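Local coordinates for AclR protein (Streptomyces galilaeus, PDB 2GEY) that probably acts as a hydroxylase in the biosynthesis of aromatic polyketide antibiotics, built on the alpha+beta barrel fold of SnoaL-like proteins, at residues I33-E38 with V115-V120; E64-M69 with R78-A83; E72-L77 with V104-F109. All blocks are in the same frame, centred on the assembly; numbering follows the deposited sequence.

Contact 1. Residues I33-E38 with V115-V120; sequences IVHYSE and VEHWDV
Strands 33-37 and 115-120 run parallel, their axes 13° apart, and pair Val34 with Glu116, His35 with His117 and Tyr36 with Trp118. They are the parallel neighbours in the otherwise antiparallel, strongly curved sheet of the SnoaL-like alpha+beta barrel of the NTF2 clan. Backbone bonds link them in the usual parallel zigzag: Val34 N to Val115 O, His117 N to Val34 O, Tyr36 N to His117 O and Asp119 N to Tyr36 O. On one face the two histidines meet rim to rim, with ring planes at 89°. In the conformer of His117 described, its ND1 and ND1 of His35 lie 3.0 Å apart in a nearly straight hydrogen bond, so one ring gives the proton and the other takes it. Each histidine is steadied at its far nitrogen, His35 NE2 by Ser44 and His117 NE2, weakly, by Glu105. On the other face, with Val34 and Glu116, the Tyr36 ring lies beside the indole of Trp118, nearly parallel to its five-membered ring but offset, so that the rings barely overlap and Tyr36 CD1 is 3.2 Å from Trp118 NE1. CG of Tyr36 stands anti to the carbonyl carbon (chi1 -46°), starting the ring alongside the Trp118 indole. At the tip, Tyr36 OH donates to the anti lone pair of Glu116 OE2 at 2.7 Å, while Glu116 OE1 is held by Arg108. Farther along, back on the histidine face, water 1 lies within hydrogen-bonding distance of Tyr36 O and Asp119 OD2, and Ser37 OG donates to the syn lone pair of Asp119 OD1 at 2.8 Å.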
loop_
_atom_site.group_PDB
_atom_site.type_symbol
_atom_site.label_atom_id
_atom_site.label_comp_id
_atom_site.label_asym_id
_atom_site.label_seq_id
_atom_site.Cartn_x
_atom_site.Cartn_y
_atom_site.Cartn_z
ATOM N N ILE A 33 20.119 -10.751 -7.530
ATOM C CA ILE A 33 18.936 -10.095 -7.012
ATOM C C ILE A 33 17.672 -10.935 -7.208
ATOM O O ILE A 33 17.500 -11.612 -8.238
ATOM C CB ILE A 33 18.742 -8.695 -7.653
ATOM C CG1 ILE A 33 17.652 -7.910 -6.918
ATOM C CG2 ILE A 33 18.418 -8.812 -9.148
ATOM C CD1 ILE A 33 17.607 -6.451 -7.301
ATOM N N VAL A 34 16.816 -10.924 -6.189
ATOM C CA VAL A 34 15.478 -11.499 -6.279
ATOM C C VAL A 34 14.441 -10.397 -6.070
ATOM O O VAL A 34 14.565 -9.564 -5.160
ATOM C CB VAL A 34 15.271 -12.615 -5.234
ATOM C CG1 VAL A 34 13.893 -13.240 -5.380
ATOM C CG2 VAL A 34 16.336 -13.662 -5.380
ATOM N N HIS A 35 13.432 -10.384 -6.929
ATOM C CA HIS A 35 12.336 -9.434 -6.837
ATOM C C HIS A 35 11.074 -10.151 -6.389
ATOM O O HIS A 35 10.769 -11.239 -6.886
ATOM C CB HIS A 35 12.055 -8.789 -8.190
ATOM C CG HIS A 35 13.262 -8.217 -8.863
ATOM N ND1 HIS A 35 13.698 -6.930 -8.639
ATOM C CD2 HIS A 35 14.094 -8.740 -9.791
ATOM C CE1 HIS A 35 14.762 -6.694 -9.383
ATOM N NE2 HIS A 35 15.021 -7.776 -10.093
ATOM N N TYR A 36 10.339 -9.534 -5.473
ATOM C CA TYR A 36 9.066 -10.059 -5.008
ATOM C C TYR A 36 7.960 -9.023 -5.168
ATOM O O TYR A 36 8.161 -7.828 -4.928
ATOM C CB TYR A 36 9.135 -10.458 -3.534
ATOM C CG TYR A 36 10.345 -11.268 -3.138
ATOM C CD1 TYR A 36 11.503 -10.639 -2.703
ATOM C CD2 TYR A 36 10.325 -12.651 -3.163
ATOM C CE1 TYR A 36 12.615 -11.362 -2.323
ATOM C CE2 TYR A 36 11.438 -13.386 -2.781
ATOM C CZ TYR A 36 12.576 -12.727 -2.350
ATOM O OH TYR A 36 13.692 -13.437 -1.967
ATOM N N SER A 37 6.783 -9.499 -5.553
ATOM C CA SER A 37 5.587 -8.678 -5.598
ATOM C C SER A 37 4.381 -9.559 -5.280
ATOM O O SER A 37 4.233 -10.640 -5.854
ATOM C CB SER A 37 5.451 -8.041 -6.981
ATOM O OG SER A 37 4.329 -7.179 -7.018
ATOM N N GLU A 38 3.545 -9.106 -4.350
ATOM C CA GLU A 38 2.396 -9.870 -3.873
ATOM C C GLU A 38 2.811 -11.258 -3.364
ATOM O O GLU A 38 2.111 -12.249 -3.573
ATOM C CB GLU A 38 1.314 -9.957 -4.961
ATOM C CG GLU A 38 0.897 -8.589 -5.491
ATOM C CD GLU A 38 -0.287 -8.642 -6.439
ATOM O OE1 GLU A 38 -0.750 -9.758 -6.749
ATOM O OE2 GLU A 38 -0.756 -7.565 -6.862
ATOM N N VAL A 115 20.173 -7.003 -3.272
ATOM C CA VAL A 115 20.007 -8.456 -3.412
ATOM C C VAL A 115 18.550 -8.938 -3.299
ATOM O O VAL A 115 18.208 -10.058 -3.740
ATOM C CB VAL A 115 20.887 -9.230 -2.405
ATOM C CG1 VAL A 115 22.356 -8.987 -2.692
ATOM C CG2 VAL A 115 20.535 -8.868 -0.970
ATOM N N GLU A 116 17.704 -8.112 -2.690
ATOM C CA GLU A 116 16.276 -8.390 -2.601
ATOM C C GLU A 116 15.503 -7.100 -2.750
ATOM O O GLU A 116 15.907 -6.055 -2.217
ATOM C CB GLU A 116 15.909 -9.056 -1.266
ATOM C CG GLU A 116 16.391 -10.492 -1.136
ATOM C CD GLU A 116 15.876 -11.172 0.119
ATOM O OE1 GLU A 116 16.359 -10.830 1.217
ATOM O OE2 GLU A 116 15.008 -12.071 0.008
ATOM N N HIS A 117 14.373 -7.204 -3.446
ATOM C CA HIS A 117 13.519 -6.071 -3.739
ATOM C C HIS A 117 12.058 -6.504 -3.577
ATOM O O HIS A 117 11.622 -7.445 -4.235
ATOM C CB HIS A 117 13.832 -5.591 -5.163
ATOM C CG HIS A 117 12.803 -4.680 -5.750
ATOM N ND1 HIS A 117 12.320 -4.840 -7.031
ATOM C CD2 HIS A 117 12.158 -3.606 -5.235
ATOM C CE1 HIS A 117 11.427 -3.900 -7.282
ATOM N NE2 HIS A 117 11.310 -3.138 -6.211
ATOM N N TRP A 118 11.325 -5.833 -2.690
ATOM C CA TRP A 118 9.901 -6.085 -2.489
ATOM C C TRP A 118 9.120 -4.818 -2.817
ATOM O O TRP A 118 9.541 -3.715 -2.443
ATOM C CB TRP A 118 9.600 -6.449 -1.033
ATOM C CG TRP A 118 10.320 -7.621 -0.468
ATOM C CD1 TRP A 118 9.860 -8.897 -0.386
ATOM C CD2 TRP A 118 11.609 -7.617 0.158
ATOM N NE1 TRP A 118 10.782 -9.696 0.238
ATOM C CE2 TRP A 118 11.869 -8.940 0.582
ATOM C CE3 TRP A 118 12.564 -6.625 0.411
ATOM C CZ2 TRP A 118 13.055 -9.302 1.234
ATOM C CZ3 TRP A 118 13.747 -6.985 1.052
ATOM C CH2 TRP A 118 13.980 -8.310 1.458
ATOM N N ASP A 119 7.985 -4.955 -3.498
ATOM C CA ASP A 119 7.116 -3.796 -3.740
ATOM C C ASP A 119 5.691 -4.059 -3.283
ATOM O O ASP A 119 5.226 -5.199 -3.291
ATOM C CB ASP A 119 7.140 -3.360 -5.217
ATOM C CG ASP A 119 6.569 -4.408 -6.166
ATOM O OD1 ASP A 119 5.428 -4.884 -5.957
ATOM O OD2 ASP A 119 7.255 -4.746 -7.163
ATOM N N VAL A 120 5.026 -2.994 -2.861
ATOM C CA VAL A 120 3.589 -2.996 -2.649
ATOM C C VAL A 120 3.082 -1.799 -3.427
ATOM O O VAL A 120 3.389 -0.647 -3.086
ATOM C CB VAL A 120 3.220 -2.883 -1.156
ATOM C CG1 VAL A 120 1.717 -2.740 -0.987
ATOM C CG2 VAL A 120 3.744 -4.083 -0.379
HETATM O O HOH W 1 9.623 -6.237 -6.560
HETATM O O HOH W 2 3.697 -7.228 -2.190
#

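Contact 2. Residues E64-M69 with R78-A83; sequences EVKSIM and RITVTA
Ser67 and Arg78 pair across antiparallel strands 64-69 and 78-83 at a classic beta bulge, where Lys66 and Ser67 together face Arg78. The register slips by one residue beyond the Val65-Ile79 pair, and Arg78 O is gripped by two amides: Lys66 N at 2.7 Å and, on a lone pair in the carbonyl plane, the longer Ser67 N at 3.3 Å. This is the close-packed part. The Arg78 chain bends at chi3 (51°), and its guanidinium lays one face over Lys66 CB, which is 3.3 Å from Arg78 NH1; in the Ser67 conformer described, OG of Ser67 touches Arg78 CB at 3.4 Å. Arg78 NE and, in that conformer, Ser67 OG turn to Glu106 of the second subunit, which places this end of the contact at the dimer interface. Toward Glu64 the backbone bonds to Thr80 stay short, but side-chain contact thins: the exposed Glu64 brings only CB near the other strand. Within its own strand, Lys66 NZ forms a salt bridge with Glu64 OE2 at 3.3 Å, approaching from above the carboxylate plane. On the opposite face, Val65 CG2 only grazes Ile79 CG1 at 4.3 Å. The two strands form the hairpin 62-71/74-84 at one margin of the chain's sheet. Val65 packs against Leu11 and Val14 of helix 3-18, while Ile79 reaches Leu103 and Glu105 on the next strand, 98-110.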
loop_
_atom_site.group_PDB
_atom_site.type_symbol
_atom_site.label_atom_id
_atom_site.label_comp_id
_atom_site.label_asym_id
_atom_site.label_seq_id
_atom_site.Cartn_x
_atom_site.Cartn_y
_atom_site.Cartn_z
ATOM N N GLU A 64 7.988 10.991 -6.403
ATOM C CA GLU A 64 8.166 11.825 -5.227
ATOM C C GLU A 64 8.318 10.923 -4.015
ATOM O O GLU A 64 7.427 10.123 -3.715
ATOM C CB GLU A 64 6.981 12.757 -5.008
ATOM C CG GLU A 64 7.196 13.668 -3.803
ATOM C CD GLU A 64 5.990 14.500 -3.431
ATOM O OE1 GLU A 64 4.937 14.385 -4.092
ATOM O OE2 GLU A 64 6.096 15.267 -2.442
ATOM N N VAL A 65 9.450 11.047 -3.324
ATOM C CA VAL A 65 9.677 10.266 -2.110
ATOM C C VAL A 65 8.959 10.954 -0.947
ATOM O O VAL A 65 9.326 12.055 -0.517
ATOM C CB VAL A 65 11.185 10.067 -1.826
ATOM C CG1 VAL A 65 11.396 9.287 -0.534
ATOM C CG2 VAL A 65 11.847 9.371 -3.018
ATOM N N LYS A 66 7.901 10.318 -0.468
ATOM C CA LYS A 66 7.129 10.845 0.655
ATOM C C LYS A 66 7.785 10.505 1.983
ATOM O O LYS A 66 7.689 11.264 2.964
ATOM C CB LYS A 66 5.708 10.282 0.629
ATOM C CG LYS A 66 4.930 10.533 -0.663
ATOM C CD LYS A 66 4.796 12.003 -1.019
ATOM C CE LYS A 66 3.966 12.776 -0.035
ATOM N NZ LYS A 66 3.661 14.171 -0.534
ATOM N N SER A 67 8.410 9.337 2.041
ATOM C CA SER A 67 9.144 8.934 3.230
ATOM C C SER A 67 10.213 7.916 2.867
ATOM O O SER A 67 10.072 7.163 1.913
ATOM C CB SER A 67 8.202 8.350 4.295
ATOM O OG SER A 67 7.952 6.970 4.070
ATOM N N ILE A 68 11.293 7.930 3.639
ATOM C CA ILE A 68 12.377 6.969 3.485
ATOM C C ILE A 68 12.794 6.509 4.885
ATOM O O ILE A 68 12.794 7.297 5.835
ATOM C CB ILE A 68 13.550 7.538 2.629
ATOM C CG1 ILE A 68 14.621 6.475 2.419
ATOM C CG2 ILE A 68 14.153 8.816 3.237
ATOM C CD1 ILE A 68 15.575 6.804 1.281
ATOM N N MET A 69 13.069 5.218 5.018
ATOM C CA MET A 69 13.394 4.632 6.298
ATOM C C MET A 69 14.458 3.588 6.063
ATOM O O MET A 69 14.470 2.958 5.015
ATOM C CB MET A 69 12.142 3.979 6.878
ATOM C CG MET A 69 12.287 3.436 8.264
ATOM S SD MET A 69 10.740 2.698 8.843
ATOM C CE MET A 69 9.602 4.051 8.526
ATOM N N ARG A 78 8.445 5.200 0.561
ATOM C CA ARG A 78 7.053 5.404 0.194
ATOM C C ARG A 78 7.051 6.500 -0.869
ATOM O O ARG A 78 7.505 7.625 -0.623
ATOM C CB ARG A 78 6.221 5.810 1.411
ATOM C CG ARG A 78 4.741 6.016 1.087
ATOM C CD ARG A 78 3.864 6.030 2.333
ATOM N NE ARG A 78 4.357 6.963 3.346
ATOM C CZ ARG A 78 4.097 8.266 3.371
ATOM N NH1 ARG A 78 3.340 8.831 2.457
ATOM N NH2 ARG A 78 4.597 9.011 4.335
ATOM N N ILE A 79 6.529 6.156 -2.040
ATOM C CA ILE A 79 6.675 6.966 -3.237
ATOM C C ILE A 79 5.322 7.219 -3.897
ATOM O O ILE A 79 4.494 6.311 -3.989
ATOM C CB ILE A 79 7.601 6.253 -4.242
ATOM C CG1 ILE A 79 9.021 6.155 -3.666
ATOM C CG2 ILE A 79 7.604 6.968 -5.597
ATOM C CD1 ILE A 79 9.904 5.153 -4.352
ATOM N N THR A 80 5.120 8.450 -4.358
ATOM C CA THR A 80 3.987 8.797 -5.201
ATOM C C THR A 80 4.509 9.064 -6.604
ATOM O O THR A 80 5.460 9.830 -6.787
ATOM C CB THR A 80 3.256 10.031 -4.658
ATOM O OG1 THR A 80 2.720 9.719 -3.363
ATOM C CG2 THR A 80 2.119 10.465 -5.607
ATOM N N VAL A 81 3.903 8.403 -7.583
ATOM C CA VAL A 81 4.263 8.587 -8.984
ATOM C C VAL A 81 3.207 9.445 -9.658
ATOM O O VAL A 81 2.008 9.234 -9.453
ATOM C CB VAL A 81 4.368 7.245 -9.734
ATOM C CG1 VAL A 81 4.806 7.478 -11.183
ATOM C CG2 VAL A 81 5.339 6.312 -9.021
ATOM N N THR A 82 3.657 10.420 -10.445
ATOM C CA THR A 82 2.764 11.218 -11.284
ATOM C C THR A 82 3.294 11.234 -12.706
ATOM O O THR A 82 4.501 11.217 -12.922
ATOM C CB THR A 82 2.601 12.654 -10.766
ATOM O OG1 THR A 82 3.875 13.295 -10.667
ATOM C CG2 THR A 82 1.938 12.651 -9.396
ATOM N N ALA A 83 2.385 11.256 -13.673
ATOM C CA ALA A 83 2.770 11.203 -15.070
ATOM C C ALA A 83 1.610 11.596 -15.965
ATOM O O ALA A 83 0.497 11.826 -15.492
ATOM C CB ALA A 83 3.225 9.797 -15.424
#

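Contact 3. Residues E72-L77 with V104-F109; sequences EDRVAL and VEELRF
Arg74 reaches diagonally across to Glu106, two residues along from its own partner Arg108, between antiparallel strands 74-77 and 104-109 in the curved sheet of the NTF2-like alpha+beta barrel. Reciprocal backbone bonds join the hydrogen-bonded pairs Val75-Leu107 and Leu77-Glu105, while Arg74-Arg108 and Ala76-Glu106 are non-hydrogen-bonded pairs. Beyond the strand end Phe109 N still bonds Asp73 O.

Arg74 can be followed outward. Its CB lies 3.6 Å from Leu107 O, and CG rests 4.0 Å from Arg108 CB. CD comes 3.3 Å from Glu106 OE2, after which the chain bends at chi3 (-72°), which places NE. Arg74 NE and CZ stay 4.0 and 3.9 Å from Glu106 OE2, the guanidinium and carboxylate planes 49° apart. NH1 then donates to Glu106 OE2 at 3.0 Å, in the guanidinium plane but from above the carboxylate plane. NH2 bonds Ile68 O of the second subunit and, in one of the two Glu72 conformers, also Glu72 OE1, completing a salt-bridge network. Glu106 is extended beyond CG, and its OE1 goes to Ser67 and Arg78 of the second subunit; the positive charges of Arg74 and that Arg78 would favour a charged Glu106 there.

On the other face of the sheet, Val75 and Leu107 pack against Cys10 of helix 3-18, and Val75 CG2 sits 4.1 Å from Phe109 CE1. Glu105, also on that face, shares a hydrogen bond through OE1 with a glycerol, probably from the crystallisation liquor, which may mark a pocket.

At the outer end Arg108 is held chiefly by Glu116, through NE. Its NH1 makes a weak, 3.3 Å salt bridge to Asp73 OD2, and water 3 donates to that same oxygen and to Phe109 O.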
loop_
_atom_site.group_PDB
_atom_site.type_symbol
_atom_site.label_atom_id
_atom_site.label_comp_id
_atom_site.label_asym_id
_atom_site.label_seq_id
_atom_site.Cartn_x
_atom_site.Cartn_y
_atom_site.Cartn_z
ATOM N N GLU A 72 19.059 -1.873 9.743
ATOM C CA GLU A 72 19.930 -2.976 9.365
ATOM C C GLU A 72 20.414 -2.775 7.916
ATOM O O GLU A 72 20.913 -1.711 7.566
ATOM C CB GLU A 72 19.181 -4.307 9.525
ATOM C CG GLU A 72 18.528 -4.516 10.877
ATOM C CD GLU A 72 17.809 -5.837 10.946
ATOM O OE1 GLU A 72 16.702 -5.946 10.376
ATOM O OE2 GLU A 72 18.371 -6.779 11.532
ATOM N N ASP A 73 20.225 -3.789 7.065
ATOM C CA ASP A 73 20.673 -3.731 5.662
ATOM C C ASP A 73 19.550 -3.366 4.680
ATOM O O ASP A 73 19.720 -3.500 3.456
ATOM C CB ASP A 73 21.336 -5.061 5.256
ATOM C CG ASP A 73 20.472 -6.292 5.557
ATOM O OD1 ASP A 73 19.331 -6.160 6.059
ATOM O OD2 ASP A 73 20.962 -7.423 5.306
ATOM N N ARG A 74 18.428 -2.877 5.210
ATOM C CA ARG A 74 17.261 -2.575 4.404
ATOM C C ARG A 74 16.930 -1.084 4.350
ATOM O O ARG A 74 17.249 -0.323 5.267
ATOM C CB ARG A 74 16.056 -3.340 4.944
ATOM C CG ARG A 74 16.146 -4.839 4.742
ATOM C CD ARG A 74 14.919 -5.557 5.283
ATOM N NE ARG A 74 14.894 -5.555 6.743
ATOM C CZ ARG A 74 13.894 -5.114 7.519
ATOM N NH1 ARG A 74 12.771 -4.625 7.016
ATOM N NH2 ARG A 74 14.030 -5.176 8.833
ATOM N N VAL A 75 16.266 -0.697 3.264
ATOM C CA VAL A 75 15.725 0.645 3.091
ATOM C C VAL A 75 14.317 0.495 2.510
ATOM O O VAL A 75 14.092 -0.384 1.670
ATOM C CB VAL A 75 16.587 1.493 2.133
ATOM C CG1 VAL A 75 16.023 2.921 2.019
ATOM C CG2 VAL A 75 18.044 1.520 2.588
ATOM N N ALA A 76 13.385 1.333 2.961
ATOM C CA ALA A 76 12.024 1.372 2.412
ATOM C C ALA A 76 11.658 2.809 2.038
ATOM O O ALA A 76 11.929 3.748 2.801
ATOM C CB ALA A 76 11.021 0.824 3.415
ATOM N N LEU A 77 11.040 2.965 0.873
ATOM C CA LEU A 77 10.653 4.268 0.355
ATOM C C LEU A 77 9.176 4.229 0.044
ATOM O O LEU A 77 8.721 3.325 -0.662
ATOM C CB LEU A 77 11.400 4.602 -0.930
ATOM C CG LEU A 77 12.924 4.681 -0.787
ATOM C CD1 LEU A 77 13.537 3.311 -1.008
ATOM C CD2 LEU A 77 13.484 5.666 -1.775
ATOM N N VAL A 104 5.246 1.373 -2.143
ATOM C CA VAL A 104 6.347 1.272 -1.212
ATOM C C VAL A 104 7.322 0.273 -1.818
ATOM O O VAL A 104 6.933 -0.825 -2.235
ATOM C CB VAL A 104 5.912 0.830 0.204
ATOM C CG1 VAL A 104 7.145 0.575 1.090
ATOM C CG2 VAL A 104 5.016 1.880 0.827
ATOM N N GLU A 105 8.590 0.667 -1.896
ATOM C CA GLU A 105 9.649 -0.231 -2.324
ATOM C C GLU A 105 10.536 -0.518 -1.133
ATOM O O GLU A 105 10.905 0.400 -0.411
ATOM C CB GLU A 105 10.487 0.410 -3.427
ATOM C CG GLU A 105 9.708 0.577 -4.718
ATOM C CD GLU A 105 10.553 1.011 -5.882
ATOM O OE1 GLU A 105 10.650 2.244 -6.105
ATOM O OE2 GLU A 105 11.103 0.128 -6.592
ATOM N N GLU A 106 10.884 -1.786 -0.946
ATOM C CA GLU A 106 11.787 -2.187 0.114
ATOM C C GLU A 106 12.961 -2.890 -0.540
ATOM O O GLU A 106 12.769 -3.747 -1.401
ATOM C CB GLU A 106 11.072 -3.085 1.126
ATOM C CG GLU A 106 11.910 -3.470 2.336
ATOM C CD GLU A 106 11.179 -4.372 3.311
ATOM O OE1 GLU A 106 9.938 -4.545 3.191
ATOM O OE2 GLU A 106 11.850 -4.904 4.222
ATOM N N LEU A 107 14.170 -2.528 -0.116
ATOM C CA LEU A 107 15.400 -3.043 -0.710
ATOM C C LEU A 107 16.340 -3.543 0.375
ATOM O O LEU A 107 16.469 -2.911 1.421
ATOM C CB LEU A 107 16.108 -1.944 -1.509
ATOM C CG LEU A 107 15.384 -1.314 -2.703
ATOM C CD1 LEU A 107 16.296 -0.298 -3.358
ATOM C CD2 LEU A 107 14.936 -2.356 -3.714
ATOM N N ARG A 108 16.987 -4.678 0.126
ATOM C CA ARG A 108 18.021 -5.196 1.018
ATOM C C ARG A 108 19.345 -5.200 0.259
ATOM O O ARG A 108 19.404 -5.650 -0.894
ATOM C CB ARG A 108 17.688 -6.606 1.526
ATOM C CG ARG A 108 18.669 -7.087 2.597
ATOM C CD ARG A 108 18.234 -8.371 3.242
ATOM N NE ARG A 108 18.486 -9.520 2.386
ATOM C CZ ARG A 108 19.655 -10.153 2.282
ATOM N NH1 ARG A 108 20.736 -9.743 2.940
ATOM N NH2 ARG A 108 19.748 -11.208 1.485
ATOM N N PHE A 109 20.398 -4.716 0.920
ATOM C CA PHE A 109 21.719 -4.546 0.312
ATOM C C PHE A 109 22.730 -5.543 0.842
ATOM O O PHE A 109 22.715 -5.878 2.025
ATOM C CB PHE A 109 22.269 -3.149 0.614
ATOM C CG PHE A 109 21.604 -2.052 -0.167
ATOM C CD1 PHE A 109 20.360 -1.571 0.218
ATOM C CD2 PHE A 109 22.225 -1.505 -1.289
ATOM C CE1 PHE A 109 19.732 -0.569 -0.508
ATOM C CE2 PHE A 109 21.611 -0.493 -2.011
ATOM C CZ PHE A 109 20.358 -0.033 -1.619
HETATM O O HOH W 3 23.337 -7.578 4.026
#

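All three contacts belong to one mixed sheet, whose strand order places 33-37 beside 113-122, then 98-110, 74-84 and 62-71. Contact 3 occupies the middle: its centre is about 10 Å from that of contact 1 and about 14 Å from that of contact 2, while contacts 1 and 2 are about 17 Å apart between centres and do not touch. Along the chain contacts 2 and 3 both fall inside the loop closed by contact 1; their segments alternate (64-69, 72-77, 78-83, 104-109), and both use strand 74-84. Contact 1 thus brings an early strand alongside the late strand of a meander, and all three contacts reach the second subunit, making this sheet part of the dimer interface.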